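Local coordinates for protein histidine kinase (Caulobacter vibrioides, PDB 6TNE) that probably takes part in phosphoryl transfer as the receiver domain of the hybrid histidine kinase CckA, in signalling connected with cyclic di-GMP, at residues A[21-26]-A[109-114]; A[38-43]-A[66-71]. All blocks are in the same frame, centred on the assembly; numbering follows the deposited sequence.

Interaction 1 (A[21-26]-A[109-114])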
loop_
_atom_site.group_PDB
_atom_site.type_symbol
_atom_site.label_atom_id
_atom_site.label_comp_id
_atom_site.label_asym_id
_atom_site.label_seq_id
_atom_site.Cartn_x
_atom_site.Cartn_y
_atom_site.Cartn_z
ATOM N N ARG A 21 -6.946 -3.449 -9.925
ATOM C CA ARG A 21 -8.073 -2.758 -10.577
ATOM C C ARG A 21 -8.983 -3.738 -11.314
ATOM O O ARG A 21 -10.204 -3.530 -11.394
ATOM C CB ARG A 21 -7.558 -1.682 -11.535
ATOM C CG ARG A 21 -6.943 -0.481 -10.880
ATOM C CD ARG A 21 -6.535 0.613 -11.910
ATOM N NE ARG A 21 -5.742 1.602 -11.202
ATOM C CZ ARG A 21 -4.427 1.776 -11.378
ATOM N NH1 ARG A 21 -3.784 1.092 -12.320
ATOM N NH2 ARG A 21 -3.777 2.615 -10.575
ATOM N N ALA A 22 -8.403 -4.787 -11.901
ATOM C CA ALA A 22 -9.186 -5.812 -12.591
ATOM C C ALA A 22 -10.135 -6.511 -11.645
ATOM O O ALA A 22 -11.128 -7.100 -12.090
ATOM C CB ALA A 22 -8.226 -6.844 -13.179
ATOM N N ARG A 23 -9.840 -6.492 -10.354
ATOM C CA ARG A 23 -10.666 -7.102 -9.327
ATOM C C ARG A 23 -11.579 -6.098 -8.663
ATOM O O ARG A 23 -12.300 -6.452 -7.719
ATOM C CB ARG A 23 -9.799 -7.775 -8.272
ATOM C CG ARG A 23 -9.046 -8.943 -8.832
ATOM C CD ARG A 23 -7.896 -9.319 -7.955
ATOM N NE ARG A 23 -7.510 -10.689 -8.223
ATOM C CZ ARG A 23 -6.732 -11.090 -9.230
ATOM N NH1 ARG A 23 -6.202 -10.210 -10.097
ATOM N NH2 ARG A 23 -6.470 -12.402 -9.356
ATOM N N GLY A 24 -11.627 -4.879 -9.176
ATOM C CA GLY A 24 -12.624 -3.933 -8.738
ATOM C C GLY A 24 -12.132 -2.926 -7.726
ATOM O O GLY A 24 -12.912 -2.077 -7.293
ATOM N N TYR A 25 -10.847 -2.954 -7.367
ATOM C CA TYR A 25 -10.329 -1.964 -6.434
ATOM C C TYR A 25 -9.964 -0.661 -7.138
ATOM O O TYR A 25 -9.595 -0.638 -8.309
ATOM C CB TYR A 25 -9.080 -2.502 -5.737
ATOM C CG TYR A 25 -9.355 -3.759 -4.936
ATOM C CD1 TYR A 25 -10.112 -3.701 -3.773
ATOM C CD2 TYR A 25 -8.932 -5.008 -5.378
ATOM C CE1 TYR A 25 -10.393 -4.823 -3.037
ATOM C CE2 TYR A 25 -9.204 -6.148 -4.647
ATOM C CZ TYR A 25 -9.944 -6.046 -3.486
ATOM O OH TYR A 25 -10.226 -7.159 -2.746
ATOM N N GLU A 26 -10.054 0.438 -6.401
ATOM C CA GLU A 26 -9.462 1.686 -6.860
ATOM C C GLU A 26 -8.064 1.722 -6.280
ATOM O O GLU A 26 -7.888 1.451 -5.097
ATOM C CB GLU A 26 -10.270 2.886 -6.368
ATOM C CG GLU A 26 -9.817 4.204 -6.961
ATOM C CD GLU A 26 -10.542 5.388 -6.369
ATOM O OE1 GLU A 26 -11.547 5.178 -5.661
ATOM O OE2 GLU A 26 -10.084 6.524 -6.606
ATOM N N THR A 109 -1.857 -14.597 -4.051
ATOM C CA THR A 109 -1.649 -14.362 -2.634
ATOM C C THR A 109 -1.922 -12.908 -2.292
ATOM O O THR A 109 -2.561 -12.619 -1.270
ATOM C CB THR A 109 -0.225 -14.744 -2.244
ATOM O OG1 THR A 109 -0.007 -16.103 -2.636
ATOM C CG2 THR A 109 -0.054 -14.602 -0.722
ATOM N N LEU A 110 -1.469 -11.971 -3.137
ATOM C CA LEU A 110 -1.751 -10.560 -2.870
ATOM C C LEU A 110 -3.257 -10.326 -2.768
ATOM O O LEU A 110 -3.748 -9.665 -1.833
ATOM C CB LEU A 110 -1.162 -9.683 -3.975
ATOM C CG LEU A 110 -1.452 -8.175 -3.875
ATOM C CD1 LEU A 110 -0.783 -7.603 -2.645
ATOM C CD2 LEU A 110 -1.021 -7.483 -5.168
ATOM N N ALA A 111 -4.011 -10.820 -3.757
ATOM C CA ALA A 111 -5.458 -10.619 -3.759
ATOM C C ALA A 111 -6.116 -11.252 -2.533
ATOM O O ALA A 111 -7.039 -10.678 -1.934
ATOM C CB ALA A 111 -6.047 -11.151 -5.061
ATOM N N GLU A 112 -5.668 -12.443 -2.151
ATOM C CA GLU A 112 -6.197 -13.090 -0.956
ATOM C C GLU A 112 -5.964 -12.229 0.288
ATOM O O GLU A 112 -6.864 -12.076 1.116
ATOM C CB GLU A 112 -5.483 -14.419 -0.812
ATOM C CG GLU A 112 -5.790 -15.252 0.371
ATOM C CD GLU A 112 -5.201 -16.652 0.198
ATOM O OE1 GLU A 112 -5.629 -17.575 0.915
ATOM O OE2 GLU A 112 -4.308 -16.826 -0.660
ATOM N N ARG A 113 -4.743 -11.708 0.461
ATOM C CA ARG A 113 -4.437 -10.885 1.638
ATOM C C ARG A 113 -5.187 -9.561 1.623
ATOM O O ARG A 113 -5.650 -9.101 2.668
ATOM C CB ARG A 113 -2.939 -10.612 1.734
ATOM C CG ARG A 113 -2.086 -11.843 1.766
ATOM C CD ARG A 113 -2.212 -12.663 3.036
ATOM N NE ARG A 113 -1.002 -13.471 3.112
ATOM C CZ ARG A 113 0.158 -12.989 3.546
ATOM N NH1 ARG A 113 0.244 -11.717 3.972
ATOM N NH2 ARG A 113 1.238 -13.762 3.545
ATOM N N VAL A 114 -5.342 -8.949 0.454
ATOM C CA VAL A 114 -6.113 -7.710 0.393
ATOM C C VAL A 114 -7.542 -7.988 0.837
ATOM O O VAL A 114 -8.131 -7.261 1.649
ATOM C CB VAL A 114 -6.082 -7.136 -1.033
ATOM C CG1 VAL A 114 -7.115 -6.052 -1.207
ATOM C CG2 VAL A 114 -4.698 -6.598 -1.358
HETATM O O HOH W 1 -8.824 -9.361 -3.593
#
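The phenol ring of Tyr-25 lies under the CG1 methyl of Val-114, which sits over one face of the ring and displaced toward its hydroxyl end. CG1 is 4.1 Å from the ring centroid and 29° off the normal, a CH-pi contact, and its closest ring atom is CZ of Tyr-25 at 3.6 Å. The two side chains reach for each other from opposite directions. On Val-114, CG1 is the branch anti to the backbone N (chi1 167°), and this rotation gives that methyl, rather than CG2, to the tyrosine. The phenol also has a polar link to the helix: a water at the ring edge, in its plane, lies 2.7 Å from Tyr-25 OH and donates to Ala-111 O at 2.8 Å. The water thus bridges the hydroxyl and a main-chain carbonyl one helical turn before Val-114. In the alternating beta/alpha fold of receiver domains, this contact joins the connection between helix 10-21 and strand 26-30 to helix 107-118, on the same side of the parallel sheet. A Schellman motif ends helix 10-21, with Gly-24 at positive phi as its C-prime residue, Tyr-25 N bonded to Leu-20 O and Gly-24 N to Arg-21 O (3.0 Å), and the chain then turns into Tyr-25. Farther out, Arg-23 runs extended from CG to NE and passes alongside Ala-111, whose CB is 3.5 Å from Arg-23 NE and 3.9 Å from Arg-23 CD. The methyl meets the guanidinium obliquely. Arg-23 NH1 bonds back to Leu-19 O, on the helix that has just ended. Leu-20 and Leu-118 also pack on Tyr-25, while the buried Val-114 reaches Met-78 of strand 77-81.

Interaction 2 (A[38-43]-A[66-71])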
loop_
_atom_site.group_PDB
_atom_site.type_symbol
_atom_site.label_atom_id
_atom_site.label_comp_id
_atom_site.label_asym_id
_atom_site.label_seq_id
_atom_site.Cartn_x
_atom_site.Cartn_y
_atom_site.Cartn_z
ATOM N N ILE A 38 1.172 12.989 0.719
ATOM C CA ILE A 38 0.232 13.969 0.175
ATOM C C ILE A 38 -1.055 13.291 -0.261
ATOM O O ILE A 38 -2.146 13.780 0.017
ATOM C CB ILE A 38 0.918 14.725 -0.972
ATOM C CG1 ILE A 38 1.995 15.623 -0.381
ATOM C CG2 ILE A 38 -0.100 15.504 -1.836
ATOM C CD1 ILE A 38 2.888 16.245 -1.378
ATOM N N ILE A 39 -0.949 12.111 -0.907
ATOM C CA ILE A 39 -2.154 11.398 -1.293
ATOM C C ILE A 39 -2.983 11.025 -0.074
ATOM O O ILE A 39 -4.210 11.176 -0.053
ATOM C CB ILE A 39 -1.800 10.149 -2.135
ATOM C CG1 ILE A 39 -1.191 10.557 -3.468
ATOM C CG2 ILE A 39 -3.038 9.293 -2.397
ATOM C CD1 ILE A 39 -0.454 9.422 -4.147
ATOM N N ALA A 40 -2.311 10.542 0.976
ATOM C CA ALA A 40 -3.026 10.153 2.198
ATOM C C ALA A 40 -3.736 11.343 2.816
ATOM O O ALA A 40 -4.905 11.230 3.215
ATOM C CB ALA A 40 -2.056 9.505 3.194
ATOM N N GLU A 41 -3.066 12.497 2.878
ATOM C CA GLU A 41 -3.702 13.672 3.452
ATOM C C GLU A 41 -4.933 14.065 2.654
ATOM O O GLU A 41 -5.985 14.379 3.219
ATOM C CB GLU A 41 -2.718 14.815 3.495
ATOM C CG GLU A 41 -3.359 15.962 4.166
ATOM C CD GLU A 41 -2.434 17.115 4.356
ATOM O OE1 GLU A 41 -2.801 18.046 5.108
ATOM O OE2 GLU A 41 -1.341 17.110 3.745
ATOM N N GLU A 42 -4.809 14.129 1.331
ATOM C CA GLU A 42 -5.904 14.583 0.478
ATOM C C GLU A 42 -7.044 13.585 0.414
ATOM O O GLU A 42 -8.152 13.941 0.005
ATOM C CB GLU A 42 -5.379 14.923 -0.912
ATOM C CG GLU A 42 -4.422 16.088 -0.957
ATOM C CD GLU A 42 -5.028 17.421 -0.585
ATOM O OE1 GLU A 42 -4.246 18.313 -0.320
ATOM O OE2 GLU A 42 -6.247 17.575 -0.575
ATOM N N ASN A 43 -6.799 12.344 0.802
ATOM C CA ASN A 43 -7.818 11.307 0.799
ATOM C C ASN A 43 -8.097 10.811 2.210
ATOM O O ASN A 43 -8.599 9.702 2.398
ATOM C CB ASN A 43 -7.395 10.160 -0.123
ATOM C CG ASN A 43 -7.393 10.554 -1.582
ATOM O OD1 ASN A 43 -8.417 10.459 -2.246
ATOM N ND2 ASN A 43 -6.261 10.995 -2.086
ATOM N N LYS A 66 4.328 5.962 10.057
ATOM C CA LYS A 66 4.308 6.838 11.224
ATOM C C LYS A 66 3.773 8.220 10.871
ATOM O O LYS A 66 3.012 8.814 11.645
ATOM C CB LYS A 66 5.710 6.924 11.767
ATOM C CG LYS A 66 6.020 5.765 12.700
ATOM C CD LYS A 66 5.180 5.882 13.975
ATOM C CE LYS A 66 5.560 4.862 15.062
ATOM N NZ LYS A 66 4.388 4.497 15.920
ATOM N N LYS A 67 4.140 8.735 9.716
ATOM C CA LYS A 67 3.686 10.055 9.315
ATOM C C LYS A 67 2.248 10.078 8.823
ATOM O O LYS A 67 1.559 11.101 8.950
ATOM C CB LYS A 67 4.610 10.608 8.244
ATOM C CG LYS A 67 5.998 10.857 8.732
ATOM C CD LYS A 67 6.874 11.375 7.615
ATOM C CE LYS A 67 8.303 11.618 8.049
ATOM N NZ LYS A 67 8.370 12.685 9.077
ATOM N N ALA A 68 1.784 8.963 8.267
ATOM C CA ALA A 68 0.513 8.927 7.556
ATOM C C ALA A 68 -0.582 8.236 8.337
ATOM O O ALA A 68 -1.723 8.305 7.930
ATOM C CB ALA A 68 0.666 8.201 6.208
ATOM N N ARG A 69 -0.263 7.596 9.465
ATOM C CA ARG A 69 -1.245 6.788 10.169
ATOM C C ARG A 69 -2.484 7.579 10.542
ATOM O O ARG A 69 -3.598 7.058 10.421
ATOM C CB ARG A 69 -0.588 6.192 11.431
ATOM C CG ARG A 69 -1.334 5.064 12.136
ATOM C CD ARG A 69 -2.157 4.283 11.159
ATOM N NE ARG A 69 -2.057 2.834 11.310
ATOM C CZ ARG A 69 -2.914 2.022 10.716
ATOM N NH1 ARG A 69 -2.814 0.694 10.853
ATOM N NH2 ARG A 69 -3.865 2.568 9.967
ATOM N N GLY A 70 -2.310 8.829 10.983
ATOM C CA GLY A 70 -3.466 9.663 11.326
ATOM C C GLY A 70 -4.416 9.868 10.141
ATOM O O GLY A 70 -5.638 9.775 10.275
ATOM N N TYR A 71 -3.862 10.110 8.928
ATOM C CA TYR A 71 -4.729 10.289 7.756
ATOM C C TYR A 71 -5.387 8.976 7.375
ATOM O O TYR A 71 -6.490 8.972 6.820
ATOM C CB TYR A 71 -3.906 10.802 6.564
ATOM C CG TYR A 71 -3.172 12.065 6.849
ATOM C CD1 TYR A 71 -3.825 13.182 7.411
ATOM C CD2 TYR A 71 -1.835 12.162 6.515
ATOM C CE1 TYR A 71 -3.124 14.381 7.617
ATOM C CE2 TYR A 71 -1.127 13.346 6.731
ATOM C CZ TYR A 71 -1.781 14.419 7.338
ATOM O OH TYR A 71 -1.078 15.575 7.546
#
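Ala-40 and Tyr-71 bring the two helices together most closely, with Tyr-71 CB 3.5 Å from Ala-40 O and 4.1 Å from Ala-40 CB. Ala-68, one turn earlier on the second helix, adds its methyl at 4.3 Å between its CB and that of Ala-40. The two buried alanines accompany a close approach: the axes of 38-42 and 66-71 come to 8.9 Å and run nearly parallel, 17° apart. Such near-parallel packing suits the doubly wound receiver fold, in which helices 33-42 and 61-72 follow strands 26-30 and 49-53, which flank strand 2-6 in the sheet, and lie beside each other. The outer part is flatter and more exposed. Glu-41 CA stands over the centre of the Tyr-71 ring, 3.9 Å from its centroid and close to the ring normal, a CH-pi contact. With CG anti to the backbone N (chi1 -176°) and an extended chain beyond it, Glu-41 continues along that face, CG resting 3.8 Å from Tyr-71 CE1. Both side chains point the same way, and the carboxylate plane is only 16° from that of the ring. At the solvent end Glu-41 CD is 3.8 Å from Tyr-71 OH, but no hydrogen bond joins carboxylate and phenol. Leu-37 also packs against Tyr-71, whose backbone bonds to Gly-45.

Interactions 1 and 2 lie on opposite sides of the chain's centre, their own centres about 21 Å apart, and share no helix. Each has a buried aliphatic residue, a partly exposed tyrosine and an exposed charged residue. In 21-26 with 109-114 a loop meets a helix near the C-terminal end of the chain, a methyl lies over the tyrosine ring and a water links its hydroxyl to a helix carbonyl; in 38-43 with 66-71 two neighbouring helices pack directly, and backbone and glutamate aliphatic atoms line the ring. Neither contact has a direct hydrogen bond between its segments. Interaction 2 is nested along the chain within the loop closed by interaction 1.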